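Local coordinates for shikimate dehydrogenase (Thermotoga maritima, PDB 3U62), which probably catalyses the reversible NADPH-linked reduction of 3-dehydroshikimate to shikimate in the pathway to chorismate and the aromatic amino acids, at residues Ser169-Thr174 / Leu195-Ile200; Val82-Arg87 / Lys234-Tyr239. All coordinates share one frame; numbering follows the deposited sequence.

Contact 1 of 2, residues Ser169-Thr174 / Leu195-Ile200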
# COMPACT_ATOMS: atom_id res chain seq x y z
N SER A 169 -5.84 -15.57 7.78
CA SER A 169 -4.92 -14.49 7.40
C SER A 169 -5.47 -13.13 7.80
O SER A 169 -6.68 -12.89 7.73
CB SER A 169 -4.64 -14.52 5.89
OG SER A 169 -4.05 -15.75 5.51
N LEU A 170 -4.57 -12.24 8.21
CA LEU A 170 -4.92 -10.88 8.60
C LEU A 170 -4.03 -9.85 7.90
O LEU A 170 -2.80 -9.96 7.94
CB LEU A 170 -4.83 -10.71 10.12
CG LEU A 170 -5.04 -9.32 10.73
CD1 LEU A 170 -6.48 -8.85 10.56
CD2 LEU A 170 -4.65 -9.31 12.19
N PHE A 171 -4.67 -8.86 7.27
CA PHE A 171 -3.98 -7.75 6.64
C PHE A 171 -4.38 -6.45 7.32
O PHE A 171 -5.57 -6.11 7.35
CB PHE A 171 -4.35 -7.65 5.15
CG PHE A 171 -3.75 -8.72 4.28
CD1 PHE A 171 -4.22 -10.02 4.32
CD2 PHE A 171 -2.74 -8.40 3.37
CE1 PHE A 171 -3.67 -11.01 3.50
CE2 PHE A 171 -2.18 -9.38 2.55
CZ PHE A 171 -2.65 -10.69 2.62
N ASN A 172 -3.41 -5.71 7.86
CA ASN A 172 -3.66 -4.33 8.24
C ASN A 172 -3.29 -3.41 7.08
O ASN A 172 -2.16 -3.45 6.59
CB ASN A 172 -2.89 -3.90 9.49
CG ASN A 172 -3.00 -2.40 9.75
OD1 ASN A 172 -2.00 -1.68 9.80
ND2 ASN A 172 -4.24 -1.91 9.89
N THR A 173 -4.25 -2.60 6.64
CA THR A 173 -4.02 -1.65 5.55
C THR A 173 -4.19 -0.20 6.00
O THR A 173 -4.06 0.73 5.20
CB THR A 173 -4.92 -1.93 4.32
OG1 THR A 173 -6.26 -1.52 4.61
CG2 THR A 173 -4.91 -3.42 3.96
N THR A 174 -4.48 -0.02 7.29
CA THR A 174 -4.69 1.31 7.87
C THR A 174 -3.37 1.90 8.37
O THR A 174 -2.32 1.25 8.31
CB THR A 174 -5.68 1.27 9.07
OG1 THR A 174 -5.06 0.61 10.18
CG2 THR A 174 -6.96 0.54 8.70
N LEU A 195 -0.96 -16.14 8.57
CA LEU A 195 -0.37 -14.94 8.01
C LEU A 195 -0.83 -13.67 8.72
O LEU A 195 -2.03 -13.44 8.88
CB LEU A 195 -0.67 -14.83 6.50
CG LEU A 195 -0.28 -13.54 5.76
CD1 LEU A 195 1.23 -13.37 5.65
CD2 LEU A 195 -0.92 -13.52 4.38
N VAL A 196 0.14 -12.87 9.16
CA VAL A 196 -0.11 -11.51 9.61
C VAL A 196 0.66 -10.57 8.70
O VAL A 196 1.89 -10.64 8.61
CB VAL A 196 0.28 -11.30 11.10
CG1 VAL A 196 0.25 -9.82 11.47
CG2 VAL A 196 -0.64 -12.09 12.02
N TYR A 197 -0.07 -9.71 8.01
CA TYR A 197 0.49 -8.83 7.00
C TYR A 197 0.15 -7.39 7.37
O TYR A 197 -1.01 -7.06 7.61
CB TYR A 197 -0.10 -9.19 5.63
CG TYR A 197 0.58 -8.58 4.42
CD1 TYR A 197 1.32 -9.38 3.54
CD2 TYR A 197 0.47 -7.22 4.13
CE1 TYR A 197 1.93 -8.83 2.41
CE2 TYR A 197 1.08 -6.67 3.01
CZ TYR A 197 1.81 -7.48 2.15
OH TYR A 197 2.41 -6.93 1.05
N ASP A 198 1.17 -6.54 7.42
CA ASP A 198 0.98 -5.13 7.73
C ASP A 198 1.59 -4.29 6.61
O ASP A 198 2.75 -4.48 6.26
CB ASP A 198 1.63 -4.79 9.08
CG ASP A 198 1.03 -3.56 9.74
OD1 ASP A 198 0.63 -2.62 9.02
OD2 ASP A 198 0.96 -3.54 10.99
N VAL A 199 0.80 -3.39 6.05
CA VAL A 199 1.28 -2.52 4.97
C VAL A 199 2.26 -1.47 5.48
O VAL A 199 3.00 -0.86 4.70
CB VAL A 199 0.13 -1.83 4.17
CG1 VAL A 199 -0.83 -2.87 3.58
CG2 VAL A 199 -0.62 -0.82 5.05
N ILE A 200 2.26 -1.26 6.80
CA ILE A 200 3.19 -0.33 7.43
C ILE A 200 4.61 -0.87 7.34
O ILE A 200 4.88 -2.04 7.63
CB ILE A 200 2.79 0.01 8.89
CG1 ILE A 200 1.41 0.67 8.91
CG2 ILE A 200 3.83 0.94 9.54
CD1 ILE A 200 0.72 0.67 10.26
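The F171 ring overlaps one face of the Y197 ring in an offset stack. The ring centroids lie 4.7 Å apart and the planes are tilted by 26°. The overlap is by the rim: F171 CE2 sits 3.4 Å from Y197 CG. In return, Y197 CB lies over the F171 face. F171 CG, anti to its carbonyl carbon (chi1 -73°), lies beside its own backbone N. L195 CD2 meets F171 CZ at 3.8 Å. Strands 169-172 and 195-198 are adjacent and parallel in the Rossmann-type NADP-binding domain. Four backbone bonds join the two segments: L170 N to L195 O, Y197 N to L170 O, N172 N to Y197 O, and V199 N to N172 O. The last lies just past the end of strand 195-198. D198, the last residue of that strand, accepts from I200 N at OD1 (3.1 Å), from above the carboxylate plane, in an Asx turn. D198 OD2 bonds to T204 OG1. V199, a predicted NADP(+)-binding residue, packs CG2 on T173 CA at 3.5 Å. On the F171 face of the sheet, helix 118-129 supplies V123 and L127 to that ring. Y197 OH bonds to S101 OG.

Contact 2 of 2, residues Val82-Arg87 / Lys234-Tyr239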
# COMPACT_ATOMS: atom_id res chain seq x y z
N VAL A 82 -5.16 5.59 -7.43
CA VAL A 82 -3.97 5.75 -8.26
C VAL A 82 -2.81 6.14 -7.35
O VAL A 82 -2.89 7.14 -6.63
CB VAL A 82 -4.19 6.82 -9.36
CG1 VAL A 82 -2.87 7.26 -9.97
CG2 VAL A 82 -5.13 6.30 -10.44
N ASN A 83 -1.74 5.35 -7.37
CA ASN A 83 -0.55 5.66 -6.59
C ASN A 83 0.68 5.97 -7.44
O ASN A 83 1.74 6.30 -6.92
CB ASN A 83 -0.22 4.54 -5.59
CG ASN A 83 0.42 3.34 -6.25
OD1 ASN A 83 -0.06 2.86 -7.28
ND2 ASN A 83 1.49 2.84 -5.66
N CYS A 84 0.54 5.83 -8.76
CA CYS A 84 1.63 6.10 -9.69
C CYS A 84 1.11 6.80 -10.93
O CYS A 84 0.25 6.27 -11.64
CB CYS A 84 2.35 4.80 -10.07
SG CYS A 84 3.75 5.01 -11.20
N VAL A 85 1.62 8.00 -11.17
CA VAL A 85 1.23 8.79 -12.33
C VAL A 85 2.43 8.98 -13.25
O VAL A 85 3.55 9.16 -12.79
CB VAL A 85 0.65 10.17 -11.92
CG1 VAL A 85 0.38 11.05 -13.14
CG2 VAL A 85 -0.63 9.98 -11.12
N PHE A 86 2.17 8.92 -14.56
CA PHE A 86 3.18 9.25 -15.56
C PHE A 86 2.54 9.96 -16.74
O PHE A 86 1.74 9.37 -17.48
CB PHE A 86 3.93 7.99 -16.02
CG PHE A 86 5.16 8.28 -16.85
CD1 PHE A 86 6.10 9.22 -16.44
CD2 PHE A 86 5.38 7.58 -18.04
CE1 PHE A 86 7.23 9.47 -17.21
CE2 PHE A 86 6.51 7.83 -18.81
CZ PHE A 86 7.44 8.78 -18.39
N ARG A 87 2.88 11.24 -16.89
CA ARG A 87 2.45 12.06 -18.02
C ARG A 87 0.96 11.94 -18.35
O ARG A 87 0.58 11.59 -19.47
CB ARG A 87 3.35 11.81 -19.24
CG ARG A 87 4.76 12.29 -18.99
CD ARG A 87 5.74 11.94 -20.08
NE ARG A 87 7.00 12.61 -19.82
CZ ARG A 87 8.19 12.23 -20.28
NH1 ARG A 87 8.30 11.16 -21.05
NH2 ARG A 87 9.27 12.94 -19.97
N LYS A 234 9.43 0.70 -13.82
CA LYS A 234 9.12 0.07 -15.11
C LYS A 234 8.15 0.93 -15.92
O LYS A 234 8.33 1.12 -17.12
CB LYS A 234 8.56 -1.34 -14.91
CG LYS A 234 9.59 -2.37 -14.47
CD LYS A 234 8.96 -3.74 -14.32
CE LYS A 234 9.97 -4.77 -13.83
NZ LYS A 234 9.38 -6.14 -13.77
N ILE A 235 7.11 1.43 -15.24
CA ILE A 235 6.14 2.33 -15.86
C ILE A 235 6.81 3.62 -16.36
O ILE A 235 6.53 4.09 -17.47
CB ILE A 235 4.97 2.66 -14.90
CG1 ILE A 235 4.07 1.43 -14.73
CG2 ILE A 235 4.14 3.85 -15.40
CD1 ILE A 235 3.06 1.52 -13.60
N TRP A 236 7.73 4.15 -15.56
CA TRP A 236 8.45 5.37 -15.90
C TRP A 236 9.56 5.15 -16.95
O TRP A 236 10.17 6.11 -17.42
CB TRP A 236 9.01 6.03 -14.63
CG TRP A 236 7.95 6.53 -13.68
CD1 TRP A 236 6.69 6.93 -14.01
CD2 TRP A 236 8.07 6.70 -12.26
NE1 TRP A 236 6.01 7.34 -12.88
CE2 TRP A 236 6.83 7.21 -11.80
CE3 TRP A 236 9.10 6.48 -11.34
CZ2 TRP A 236 6.60 7.49 -10.45
CZ3 TRP A 236 8.87 6.76 -9.99
CH2 TRP A 236 7.62 7.26 -9.56
N GLY A 237 9.80 3.89 -17.30
CA GLY A 237 10.77 3.52 -18.33
C GLY A 237 12.22 3.71 -17.91
O GLY A 237 13.09 3.93 -18.74
N ILE A 238 12.46 3.61 -16.60
CA ILE A 238 13.78 3.88 -16.03
C ILE A 238 14.22 2.80 -15.04
O ILE A 238 14.90 3.08 -14.05
CB ILE A 238 13.82 5.29 -15.36
CG1 ILE A 238 12.68 5.45 -14.34
CG2 ILE A 238 13.78 6.38 -16.42
CD1 ILE A 238 12.68 6.75 -13.56
N TYR A 239 13.84 1.56 -15.33
CA TYR A 239 14.16 0.43 -14.47
C TYR A 239 15.46 -0.26 -14.87
O TYR A 239 15.61 -0.73 -16.00
CB TYR A 239 13.00 -0.57 -14.43
CG TYR A 239 13.27 -1.80 -13.59
CD1 TYR A 239 13.42 -1.70 -12.21
CD2 TYR A 239 13.36 -3.06 -14.18
CE1 TYR A 239 13.67 -2.83 -11.43
CE2 TYR A 239 13.61 -4.20 -13.41
CZ TYR A 239 13.76 -4.07 -12.04
OH TYR A 239 14.00 -5.19 -11.28
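I235, in the last turn of helix 222-235, touches F86 with both side chain and backbone. Its CG2 lies 4.2 Å from F86 CB, and its carbonyl O lies near F86 CD2. At the other branch, I235 CD1 reaches C84 SG at 4.3 Å. W236 comes next and gives the largest share of the contact. Its CA stands over the centre of the F86 ring, 4.2 Å from the centroid, a CH-pi contact. The CD of R87 lies over the rim of the opposite face. The indole extends to strand 84-86. NE1 donates to V85 O at 3.1 Å, and the N-H...O angle is 155°. The donor stands above the carbonyl plane, 46° out of it. The F86 ring meets the indole obliquely, with CD1 3.4 Å from W236 CD1. C84 SG approaches the five-membered ring obliquely in a sulfur-aromatic contact, 3.7 Å from NE1. W236 also stacks on F3 of strand 2-7 and touches Y19 of helix 15-26. G237 leaves the helix with positive phi, in a Schellman motif, and its N bonds back to K234 O. Farther on, I238 O bonds to Y22 OH, and I238 packs on F23 of helix 15-26. The end of helix 222-235 thus packs against the mixed sheet of the substrate-binding domain, between strand 84-86 and helix 15-26.

In the fold
Contact 1 lies in the parallel sheet of the NADP-binding domain, contact 2 at the mixed sheet of the substrate-binding domain. Their centres are 25 Å apart, on opposite sides of the chain's centre, and they share no strand or helix. Contact 1 is the more buried and joins neighbours in one beta-alpha-beta unit. It combines four backbone hydrogen bonds with an aromatic stack. Contact 2 joins segments 147 residues apart, and in sequence it encloses contact 1. It packs a helix end on a strand, and one indole N-H makes its cross-segment hydrogen bond. F86 and I235 remain partly exposed. V199, predicted to bind NADP(+), takes part in contact 1. N83, predicted to bind shikimate, lies in segment 82-87 but does not touch 234-239.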